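Local coordinates for protein Exo-arabinanase (Penicillium chrysogenum, PDB 3A72) that probably cleaves alpha-1,5-linked arabinan from the chain ends, as an exo-acting glycoside hydrolase with a sialidase-like beta-propeller fold, at residues Ser121-Asp124 with Gly125-Asp129; Trp128-Val131 with Ser132-Ala135; Tyr222-Gly225 with Ser226-Thr230; Val284-Gly287 with Thr288-Thr291. All coordinates share one frame; numbering follows the deposited sequence.

All four contacts are local and lie in or beside hairpins of the six-bladed propeller. Contacts 1 and 2 share one hairpin, 114-121 with 129-137: contact 1 is its turn and contact 2 a bulge in its outermost strand, and they have Trp128 and Asp129 in common. Contacts 3 and 4 follow strands 218-225 and 281-285 of two other blades; their nearest atoms are about 7 Å apart. Contact 3 is buried and the others partly so. Their chemistry differs with place: carboxylate and hydroxyl bonds tie the turn of contact 1, aromatic edges meet faces in contacts 2 and 3, and contact 4 combines a serine, a glutamine and two waters. Only contact 3 includes a residue hydrogen-bonded to the sugar.

Contact 1 of 4, residues Ser121-Asp124 with Gly125-Asp129; sequences SQDD and GMTWD
Asp123 grips Thr127 with both carboxylate oxygens. OD2 accepts the hydroxyl of Thr127 OG1 at 2.6 Å, and OD1 takes the backbone N of Thr127 at 2.9 Å along a fairly straight N-H. Both donors come to the syn sides, the amide 16° out of the carboxylate plane and the hydroxyl well above it at 33°. Bonds at both oxygens resist rotation of the carboxylate. It can face the turn because CG sits between the backbone N and the carbonyl carbon (chi1 54°), which folds the side chain back over the loop. A weaker bond from Met126 N also reaches OD1.

The second anchor is Ser121. Its OG accepts Gly125 N at 2.8 Å, a bond that ties the two limbs of the turn, and it also lies 2.8 Å from Thr127 O. A water bridges the limbs as well, accepting from Gln122 N and donating to Thr127 OG1. Beneath the polar network, Ser121 CB rests on the six-membered ring of Trp128, 3.7 Å from its centroid, in a CH-pi contact over the face.

Spaced Ser-x-Asp-x-Gly-x-Thr-Trp, these residues form an Asp box, the hairpin turn that recurs in sialidase-type propellers. Gly125 suits its place because a side chain at its backbone angles would jam against the preceding carbonyl oxygen. The turn joins strand 114-121 to strand 129-137. Trp128 reaches inward to Leu100 and Leu102 of strand 100-106, and its NE1 bonds Ser68 of strand 65-70 in the adjacent blade.

Contact 2 of 4, residues Trp128-Val131 with Ser132-Ala135; sequences WDFV and SHIA
The ring of Phe130 points its outer edge at the face of the His133 imidazole, a T-shaped pair with centroids 5.3 Å apart and planes at 66°. CZ of Phe130 is the atom that does the touching, lying over the imidazole face. With CG set opposite the backbone N (chi1 171°), the phenyl group runs forward along its own strand instead of standing off it. That course also takes it across the Ser132 backbone: CZ comes 3.3 Å from Ser132 C, and Ser132 N sits 3.6 Å above one face of the phenyl ring, toward its rim.

Residues three apart would normally leave a beta strand on different sides. Here a classic beta bulge intervenes, with Val131 and Ser132 both facing Leu118 of strand 114-121, and the extra residue probably helps to bring Phe130 and His133 together. The strand bends at this point too, the short segments 129-131 and 132-135 running at 50° to each other.

Ser132 OG turns to Leu186 O and Trp189 NE1 in the next blade. Both rings also touch Val74. Between them the contact rests on dispersion and the weak electrostatics of an edge against a face, while Ser132 and the strand backbone carry hydrogen bonds to their own partners.

Contact 3 of 4, residues Tyr222-Gly225 with Ser226-Thr230; sequences YEYG and SFFGT. With AHR (alpha-L-arabinofuranose), chain B.
Tyr224 and Phe228 meet where strand 218-225 runs out into the long connection to strand 237-242, just beyond the arabinose pocket. The CE1 corner of Phe228 stands over one face of the Tyr224 ring, 3.7 Å from Tyr224 CE2 and offset toward the rim. The pair is T-shaped, edge of Phe228 to face of Tyr224, with planes at 69° and centroids 5.0 Å apart. Ser226 fills the corner between them: its CB lies 3.8 Å from Tyr224 CE1 and above the centre of the Phe228 ring.

An ST turn holds this corner. Ser226 OG, carried opposite the backbone N (chi1 -175°), accepts the Phe228 N-H at 2.9 Å, while Asp203 binds both this hydroxyl and that of Tyr224. A type I' beta turn from Phe227 to Thr230 comes next, its Phe227 O taking two bonds, one from Thr230 N and a short one of 2.6 Å from Thr230 OG1 in the carbonyl plane. Phe228 and Gly229 both have the positive phi such a turn demands.

One residue back along the strand, Glu223 leaves for the sugar. Its extended chain brings OE2 within 2.6 Å of arabinofuranose O1, which donates to it, and within 3.3 Å of C1. The other oxygen, OE1, is held by Ser267 N, fixing the carboxylate's rotation. Gln176 and Glu151 bind the same sugar unit from another blade. Tyr224 is further enclosed by a stack with Tyr198 and an edge-to-face contact with Tyr238, and Arg255 makes a cation-pi contact with Phe228.

Contact 4 of 4, residues Val284-Gly287 with Thr288-Thr291; sequences VSSG and TQGT
Gln289 curls round the hydroxyl of Ser286. Starting at CB, which lies 3.6 Å from Ser286 OG, the chain passes CG at 4.2 Å from the same oxygen and bends there (chi2 73°), so that CD swings back to 3.7 Å. At the tip, OE1 receives the Ser286 OG proton over 2.7 Å. The hydroxyl approaches with a C=O...donor angle of 135° and stands 28° out of the carbonyl plane. OE1 has a second donor in Thr265 N, and two donors fix the position of OE1 and probably limit rotation of the amide.

Having given its proton to Gln289, Ser286 OG accepts in turn from Thr288 N at 3.2 Å, which makes Ser286 the start of an ST turn. The hydroxyl thus works as donor and acceptor at once, drawing Thr288 and Gln289 back over the end of the strand. Two waters fill in behind. One accepts from Ser286 N at 2.8 Å and sits close to Gln289 O and Thr291 O; the other lies between Ser286 O and Gln289 O.

This short loop links strand 281-285 to strand 292-295 of one blade. Ser286 packs on Leu237 of the preceding blade and, with Gln289, on Pro264, while Thr288 OG1 bonds Thr265 O in the loop before strand 269-273. On the following side, Arg316 bonds Ser285 OG and Gly290 O just ahead of strand 317-320.

Contact 1 of 4, residues Ser121-Asp124 with Gly125-Asp129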
loop_
_atom_site.group_PDB
_atom_site.type_symbol
_atom_site.label_atom_id
_atom_site.label_comp_id
_atom_site.label_asym_id
_atom_site.label_seq_id
_atom_site.Cartn_x
_atom_site.Cartn_y
_atom_site.Cartn_z
ATOM N N SER A 121 -17.376 5.553 0.357
ATOM C CA SER A 121 -18.004 6.384 1.342
ATOM C C SER A 121 -18.136 7.808 0.820
ATOM O O SER A 121 -17.157 8.369 0.273
ATOM C CB SER A 121 -17.140 6.436 2.626
ATOM O OG SER A 121 -17.645 7.402 3.540
ATOM N N GLN A 122 -19.323 8.385 0.957
ATOM C CA GLN A 122 -19.574 9.735 0.537
ATOM C C GLN A 122 -19.543 10.706 1.699
ATOM O O GLN A 122 -19.760 11.918 1.450
ATOM C CB GLN A 122 -20.924 9.814 -0.171
ATOM C CG GLN A 122 -21.112 8.842 -1.277
ATOM C CD GLN A 122 -20.107 8.927 -2.381
ATOM O OE1 GLN A 122 -19.400 9.929 -2.686
ATOM N NE2 GLN A 122 -20.050 7.815 -3.086
ATOM N N ASP A 123 -19.265 10.271 2.904
ATOM C CA ASP A 123 -19.325 11.088 4.097
ATOM C C ASP A 123 -18.053 10.973 4.883
ATOM O O ASP A 123 -18.048 10.959 6.156
ATOM C CB ASP A 123 -20.560 10.711 4.959
ATOM C CG ASP A 123 -20.626 9.234 5.301
ATOM O OD1 ASP A 123 -19.623 8.501 5.138
ATOM O OD2 ASP A 123 -21.714 8.804 5.762
ATOM N N ASP A 124 -16.920 10.935 4.162
ATOM C CA ASP A 124 -15.597 11.039 4.797
ATOM C C ASP A 124 -15.327 9.862 5.710
ATOM O O ASP A 124 -14.539 9.939 6.657
ATOM C CB ASP A 124 -15.379 12.388 5.507
ATOM C CG ASP A 124 -15.401 13.590 4.566
ATOM O OD1 ASP A 124 -15.108 13.412 3.406
ATOM O OD2 ASP A 124 -15.652 14.746 4.996
ATOM N N GLY A 125 -15.874 8.684 5.366
ATOM C CA GLY A 125 -15.565 7.474 6.107
ATOM C C GLY A 125 -16.523 7.106 7.217
ATOM O O GLY A 125 -16.177 6.208 8.015
ATOM N N MET A 126 -17.678 7.750 7.307
ATOM C CA MET A 126 -18.647 7.348 8.315
ATOM C C MET A 126 -19.482 6.122 7.908
ATOM O O MET A 126 -19.773 5.270 8.756
ATOM C CB MET A 126 -19.542 8.515 8.692
ATOM C CG MET A 126 -18.774 9.720 9.248
ATOM S SD MET A 126 -17.844 9.395 10.733
ATOM C CE MET A 126 -19.094 8.837 11.822
ATOM N N THR A 127 -19.872 6.090 6.645
ATOM C CA THR A 127 -20.667 5.002 6.112
ATOM C C THR A 127 -20.107 4.544 4.785
ATOM O O THR A 127 -19.443 5.305 4.070
ATOM C CB THR A 127 -22.168 5.329 5.971
ATOM O OG1 THR A 127 -22.295 6.374 5.001
ATOM C CG2 THR A 127 -22.755 5.742 7.299
ATOM N N TRP A 128 -20.397 3.295 4.431
ATOM C CA TRP A 128 -19.767 2.615 3.280
ATOM C C TRP A 128 -20.819 1.840 2.514
ATOM O O TRP A 128 -21.753 1.256 3.097
ATOM C CB TRP A 128 -18.703 1.604 3.759
ATOM C CG TRP A 128 -17.620 2.262 4.538
ATOM C CD1 TRP A 128 -17.555 2.458 5.884
ATOM C CD2 TRP A 128 -16.450 2.833 4.002
ATOM N NE1 TRP A 128 -16.380 3.109 6.137
ATOM C CE2 TRP A 128 -15.668 3.360 5.039
ATOM C CE3 TRP A 128 -15.923 2.930 2.685
ATOM C CZ2 TRP A 128 -14.459 3.980 4.810
ATOM C CZ3 TRP A 128 -14.716 3.540 2.467
ATOM C CH2 TRP A 128 -13.966 4.058 3.533
ATOM N N ASP A 129 -20.593 1.747 1.210
ATOM C CA ASP A 129 -21.398 0.915 0.340
ATOM C C ASP A 129 -20.479 0.162 -0.636
ATOM O O ASP A 129 -19.505 0.699 -1.152
ATOM C CB ASP A 129 -22.370 1.726 -0.504
ATOM C CG ASP A 129 -23.512 2.190 0.369
ATOM O OD1 ASP A 129 -24.429 1.376 0.674
ATOM O OD2 ASP A 129 -23.451 3.370 0.769
HETATM O O HOH W 1 -21.484 7.054 2.198
#

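Contact 2 of 4, residues Trp128-Val131 with Ser132-Ala135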
loop_
_atom_site.group_PDB
_atom_site.type_symbol
_atom_site.label_atom_id
_atom_site.label_comp_id
_atom_site.label_asym_id
_atom_site.label_seq_id
_atom_site.Cartn_x
_atom_site.Cartn_y
_atom_site.Cartn_z
ATOM N N TRP A 128 -20.397 3.295 4.431
ATOM C CA TRP A 128 -19.767 2.615 3.280
ATOM C C TRP A 128 -20.819 1.840 2.514
ATOM O O TRP A 128 -21.753 1.256 3.097
ATOM C CB TRP A 128 -18.703 1.604 3.759
ATOM C CG TRP A 128 -17.620 2.262 4.538
ATOM C CD1 TRP A 128 -17.555 2.458 5.884
ATOM C CD2 TRP A 128 -16.450 2.833 4.002
ATOM N NE1 TRP A 128 -16.380 3.109 6.137
ATOM C CE2 TRP A 128 -15.668 3.360 5.039
ATOM C CE3 TRP A 128 -15.923 2.930 2.685
ATOM C CZ2 TRP A 128 -14.459 3.980 4.810
ATOM C CZ3 TRP A 128 -14.716 3.540 2.467
ATOM C CH2 TRP A 128 -13.966 4.058 3.533
ATOM N N ASP A 129 -20.593 1.747 1.210
ATOM C CA ASP A 129 -21.398 0.915 0.340
ATOM C C ASP A 129 -20.479 0.162 -0.636
ATOM O O ASP A 129 -19.505 0.699 -1.152
ATOM C CB ASP A 129 -22.370 1.726 -0.504
ATOM C CG ASP A 129 -23.512 2.190 0.369
ATOM O OD1 ASP A 129 -24.429 1.376 0.674
ATOM O OD2 ASP A 129 -23.451 3.370 0.769
ATOM N N PHE A 130 -20.846 -1.077 -0.903
ATOM C CA PHE A 130 -20.153 -1.885 -1.930
ATOM C C PHE A 130 -20.356 -1.241 -3.299
ATOM O O PHE A 130 -21.482 -0.878 -3.632
ATOM C CB PHE A 130 -20.687 -3.314 -1.910
ATOM C CG PHE A 130 -20.192 -4.167 -3.071
ATOM C CD1 PHE A 130 -18.931 -4.651 -3.095
ATOM C CD2 PHE A 130 -21.029 -4.462 -4.121
ATOM C CE1 PHE A 130 -18.481 -5.376 -4.160
ATOM C CE2 PHE A 130 -20.586 -5.204 -5.196
ATOM C CZ PHE A 130 -19.294 -5.677 -5.225
ATOM N N VAL A 131 -19.295 -1.186 -4.091
ATOM C CA VAL A 131 -19.355 -0.693 -5.461
ATOM C C VAL A 131 -19.130 -1.781 -6.477
ATOM O O VAL A 131 -19.981 -1.957 -7.384
ATOM C CB VAL A 131 -18.356 0.484 -5.685
ATOM C CG1 VAL A 131 -18.519 0.986 -7.098
ATOM C CG2 VAL A 131 -18.567 1.612 -4.688
ATOM N N SER A 132 -18.017 -2.523 -6.409
ATOM C CA SER A 132 -17.751 -3.535 -7.412
ATOM C C SER A 132 -16.673 -4.508 -6.914
ATOM O O SER A 132 -15.902 -4.210 -6.007
ATOM C CB SER A 132 -17.337 -2.899 -8.711
ATOM O OG SER A 132 -16.147 -2.229 -8.507
ATOM N N HIS A 133 -16.636 -5.651 -7.604
ATOM C CA HIS A 133 -15.455 -6.498 -7.567
ATOM C C HIS A 133 -14.452 -5.961 -8.574
ATOM O O HIS A 133 -14.823 -5.618 -9.692
ATOM C CB HIS A 133 -15.784 -7.906 -8.022
ATOM C CG HIS A 133 -16.772 -8.602 -7.156
ATOM N ND1 HIS A 133 -18.174 -8.646 -7.218
ATOM C CD2 HIS A 133 -16.448 -9.332 -6.103
ATOM C CE1 HIS A 133 -18.627 -9.402 -6.201
ATOM N NE2 HIS A 133 -17.583 -9.834 -5.496
ATOM N N ILE A 134 -13.179 -5.910 -8.185
ATOM C CA ILE A 134 -12.097 -5.549 -9.134
ATOM C C ILE A 134 -11.544 -6.806 -9.778
ATOM O O ILE A 134 -11.502 -6.920 -11.003
ATOM C CB ILE A 134 -11.002 -4.733 -8.386
ATOM C CG1 ILE A 134 -11.597 -3.551 -7.620
ATOM C CG2 ILE A 134 -9.947 -4.315 -9.390
ATOM C CD1 ILE A 134 -10.622 -2.581 -7.004
ATOM N N ALA A 135 -11.108 -7.765 -8.949
ATOM C CA ALA A 135 -10.393 -8.937 -9.449
ATOM C C ALA A 135 -10.462 -10.021 -8.402
ATOM O O ALA A 135 -10.260 -9.733 -7.230
ATOM C CB ALA A 135 -8.921 -8.589 -9.712
#

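Contact 3 of 4, residues Tyr222-Gly225 with Ser226-Thr230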
loop_
_atom_site.group_PDB
_atom_site.type_symbol
_atom_site.label_atom_id
_atom_site.label_comp_id
_atom_site.label_asym_id
_atom_site.label_seq_id
_atom_site.Cartn_x
_atom_site.Cartn_y
_atom_site.Cartn_z
ATOM N N TYR A 222 8.402 -1.853 -6.177
ATOM C CA TYR A 222 7.950 -3.207 -5.879
ATOM C C TYR A 222 9.084 -3.981 -5.234
ATOM O O TYR A 222 10.250 -3.590 -5.282
ATOM C CB TYR A 222 7.506 -3.893 -7.144
ATOM C CG TYR A 222 8.458 -4.022 -8.316
ATOM C CD1 TYR A 222 9.103 -5.205 -8.611
ATOM C CD2 TYR A 222 8.660 -2.939 -9.159
ATOM C CE1 TYR A 222 9.951 -5.322 -9.708
ATOM C CE2 TYR A 222 9.467 -3.058 -10.286
ATOM C CZ TYR A 222 10.109 -4.236 -10.555
ATOM O OH TYR A 222 10.884 -4.309 -11.700
ATOM N N GLU A 223 8.714 -5.109 -4.579
ATOM C CA GLU A 223 9.714 -6.095 -4.186
ATOM C C GLU A 223 9.905 -7.043 -5.346
ATOM O O GLU A 223 8.933 -7.488 -5.980
ATOM C CB GLU A 223 9.332 -6.847 -2.897
ATOM C CG GLU A 223 8.068 -7.705 -3.035
ATOM C CD GLU A 223 7.694 -8.488 -1.796
ATOM O OE1 GLU A 223 8.146 -8.133 -0.655
ATOM O OE2 GLU A 223 6.920 -9.467 -1.979
ATOM N N TYR A 224 11.141 -7.393 -5.646
ATOM C CA TYR A 224 11.444 -8.320 -6.751
ATOM C C TYR A 224 11.951 -9.622 -6.088
ATOM O O TYR A 224 13.139 -9.775 -5.876
ATOM C CB TYR A 224 12.397 -7.687 -7.757
ATOM C CG TYR A 224 12.751 -8.547 -8.928
ATOM C CD1 TYR A 224 12.246 -9.817 -9.180
ATOM C CD2 TYR A 224 13.654 -8.101 -9.863
ATOM C CE1 TYR A 224 12.577 -10.575 -10.244
ATOM C CE2 TYR A 224 14.069 -8.902 -10.934
ATOM C CZ TYR A 224 13.512 -10.129 -11.111
ATOM O OH TYR A 224 13.969 -10.900 -12.144
ATOM N N GLY A 225 11.030 -10.555 -5.841
ATOM C CA GLY A 225 11.437 -11.868 -5.345
ATOM C C GLY A 225 12.122 -12.645 -6.451
ATOM O O GLY A 225 11.579 -12.831 -7.556
ATOM N N SER A 226 13.331 -13.156 -6.185
ATOM C CA SER A 226 14.060 -13.967 -7.127
ATOM C C SER A 226 15.194 -14.660 -6.400
ATOM O O SER A 226 15.715 -14.182 -5.381
ATOM C CB SER A 226 14.633 -13.101 -8.244
ATOM O OG SER A 226 15.277 -13.849 -9.286
ATOM N N PHE A 227 15.652 -15.780 -7.005
ATOM C CA PHE A 227 16.950 -16.352 -6.681
ATOM C C PHE A 227 18.085 -15.590 -7.341
ATOM O O PHE A 227 19.277 -15.743 -6.933
ATOM C CB PHE A 227 17.064 -17.837 -7.125
ATOM C CG PHE A 227 16.169 -18.767 -6.287
ATOM C CD1 PHE A 227 16.559 -19.118 -4.970
ATOM C CD2 PHE A 227 14.973 -19.294 -6.775
ATOM C CE1 PHE A 227 15.775 -19.950 -4.181
ATOM C CE2 PHE A 227 14.230 -20.139 -5.998
ATOM C CZ PHE A 227 14.619 -20.485 -4.723
ATOM N N PHE A 228 17.827 -14.817 -8.382
ATOM C CA PHE A 228 18.859 -14.156 -9.189
ATOM C C PHE A 228 19.948 -15.132 -9.568
ATOM O O PHE A 228 21.125 -14.859 -9.558
ATOM C CB PHE A 228 19.448 -12.941 -8.389
ATOM C CG PHE A 228 18.390 -11.894 -8.159
ATOM C CD1 PHE A 228 17.940 -11.096 -9.197
ATOM C CD2 PHE A 228 17.835 -11.741 -6.890
ATOM C CE1 PHE A 228 16.938 -10.147 -8.996
ATOM C CE2 PHE A 228 16.847 -10.825 -6.727
ATOM C CZ PHE A 228 16.369 -10.014 -7.736
ATOM N N GLY A 229 19.548 -16.367 -9.903
ATOM C CA GLY A 229 20.474 -17.369 -10.367
ATOM C C GLY A 229 21.313 -18.039 -9.285
ATOM O O GLY A 229 22.230 -18.845 -9.614
ATOM N N THR A 230 21.050 -17.754 -8.022
ATOM C CA THR A 230 21.744 -18.343 -6.886
ATOM C C THR A 230 20.816 -19.320 -6.177
ATOM O O THR A 230 19.712 -19.619 -6.651
ATOM C CB THR A 230 22.207 -17.296 -5.887
ATOM O OG1 THR A 230 21.074 -16.736 -5.269
ATOM C CG2 THR A 230 22.681 -16.051 -6.623
HETATM O O5 AHR B . 1.361 -12.948 1.496
HETATM C C5 AHR B . 1.122 -12.491 0.125
HETATM C C4 AHR B . 2.453 -12.301 -0.544
HETATM O O4 AHR B . 3.100 -11.174 0.063
HETATM C C3 AHR B . 2.327 -11.960 -2.025
HETATM O O3 AHR B . 2.310 -13.171 -2.800
HETATM C C2 AHR B . 3.601 -11.115 -2.272
HETATM O O2 AHR B . 3.423 -10.105 -3.263
HETATM C C1 AHR B . 3.954 -10.545 -0.900
HETATM O O1 AHR B . 5.303 -10.939 -0.518
#

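Contact 4 of 4, residues Val284-Gly287 with Thr288-Thr291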
loop_
_atom_site.group_PDB
_atom_site.type_symbol
_atom_site.label_atom_id
_atom_site.label_comp_id
_atom_site.label_asym_id
_atom_site.label_seq_id
_atom_site.Cartn_x
_atom_site.Cartn_y
_atom_site.Cartn_z
ATOM N N VAL A 284 11.246 6.314 0.579
ATOM C CA VAL A 284 10.913 4.916 0.477
ATOM C C VAL A 284 11.156 4.209 1.805
ATOM O O VAL A 284 12.168 4.446 2.510
ATOM C CB VAL A 284 11.737 4.244 -0.651
ATOM C CG1 VAL A 284 11.761 2.698 -0.557
ATOM C CG2 VAL A 284 11.195 4.676 -1.995
ATOM N N SER A 285 10.228 3.316 2.149
ATOM C CA SER A 285 10.370 2.360 3.231
ATOM C C SER A 285 10.381 0.948 2.639
ATOM O O SER A 285 9.769 0.684 1.597
ATOM C CB SER A 285 9.184 2.498 4.195
ATOM O OG SER A 285 9.232 1.588 5.267
ATOM N N SER A 286 11.048 0.038 3.333
ATOM C CA SER A 286 10.973 -1.378 3.104
ATOM C C SER A 286 10.300 -2.035 4.326
ATOM O O SER A 286 10.063 -1.396 5.330
ATOM C CB SER A 286 12.334 -2.035 2.906
ATOM O OG SER A 286 12.958 -2.145 4.189
ATOM N N GLY A 287 10.015 -3.339 4.204
ATOM C CA GLY A 287 9.438 -4.063 5.340
ATOM C C GLY A 287 10.485 -4.568 6.316
ATOM O O GLY A 287 10.110 -5.113 7.375
ATOM N N THR A 288 11.765 -4.482 5.993
ATOM C CA THR A 288 12.811 -5.123 6.796
ATOM C C THR A 288 13.593 -4.120 7.610
ATOM O O THR A 288 14.021 -4.414 8.706
ATOM C CB THR A 288 13.747 -5.922 5.862
ATOM O OG1 THR A 288 12.941 -6.840 5.127
ATOM C CG2 THR A 288 14.787 -6.731 6.649
ATOM N N GLN A 289 13.826 -2.933 7.058
ATOM C CA GLN A 289 14.631 -1.904 7.677
ATOM C C GLN A 289 13.740 -0.914 8.431
ATOM O O GLN A 289 12.641 -0.561 8.007
ATOM C CB GLN A 289 15.440 -1.176 6.581
ATOM C CG GLN A 289 16.656 -1.985 6.105
ATOM C CD GLN A 289 16.323 -3.156 5.245
ATOM O OE1 GLN A 289 15.440 -3.145 4.361
ATOM N NE2 GLN A 289 17.052 -4.236 5.477
ATOM N N GLY A 290 14.250 -0.423 9.555
ATOM C CA GLY A 290 13.606 0.641 10.289
ATOM C C GLY A 290 13.885 2.048 9.787
ATOM O O GLY A 290 13.074 2.954 10.003
ATOM N N THR A 291 15.003 2.230 9.113
ATOM C CA THR A 291 15.419 3.472 8.496
ATOM C C THR A 291 14.532 3.799 7.306
ATOM O O THR A 291 13.650 3.031 6.921
ATOM C CB THR A 291 16.894 3.331 8.092
ATOM O OG1 THR A 291 16.949 2.152 7.325
ATOM C CG2 THR A 291 17.813 3.253 9.287
HETATM O O HOH W 2 12.650 0.885 5.524
HETATM O O HOH W 3 9.838 -1.047 8.032
#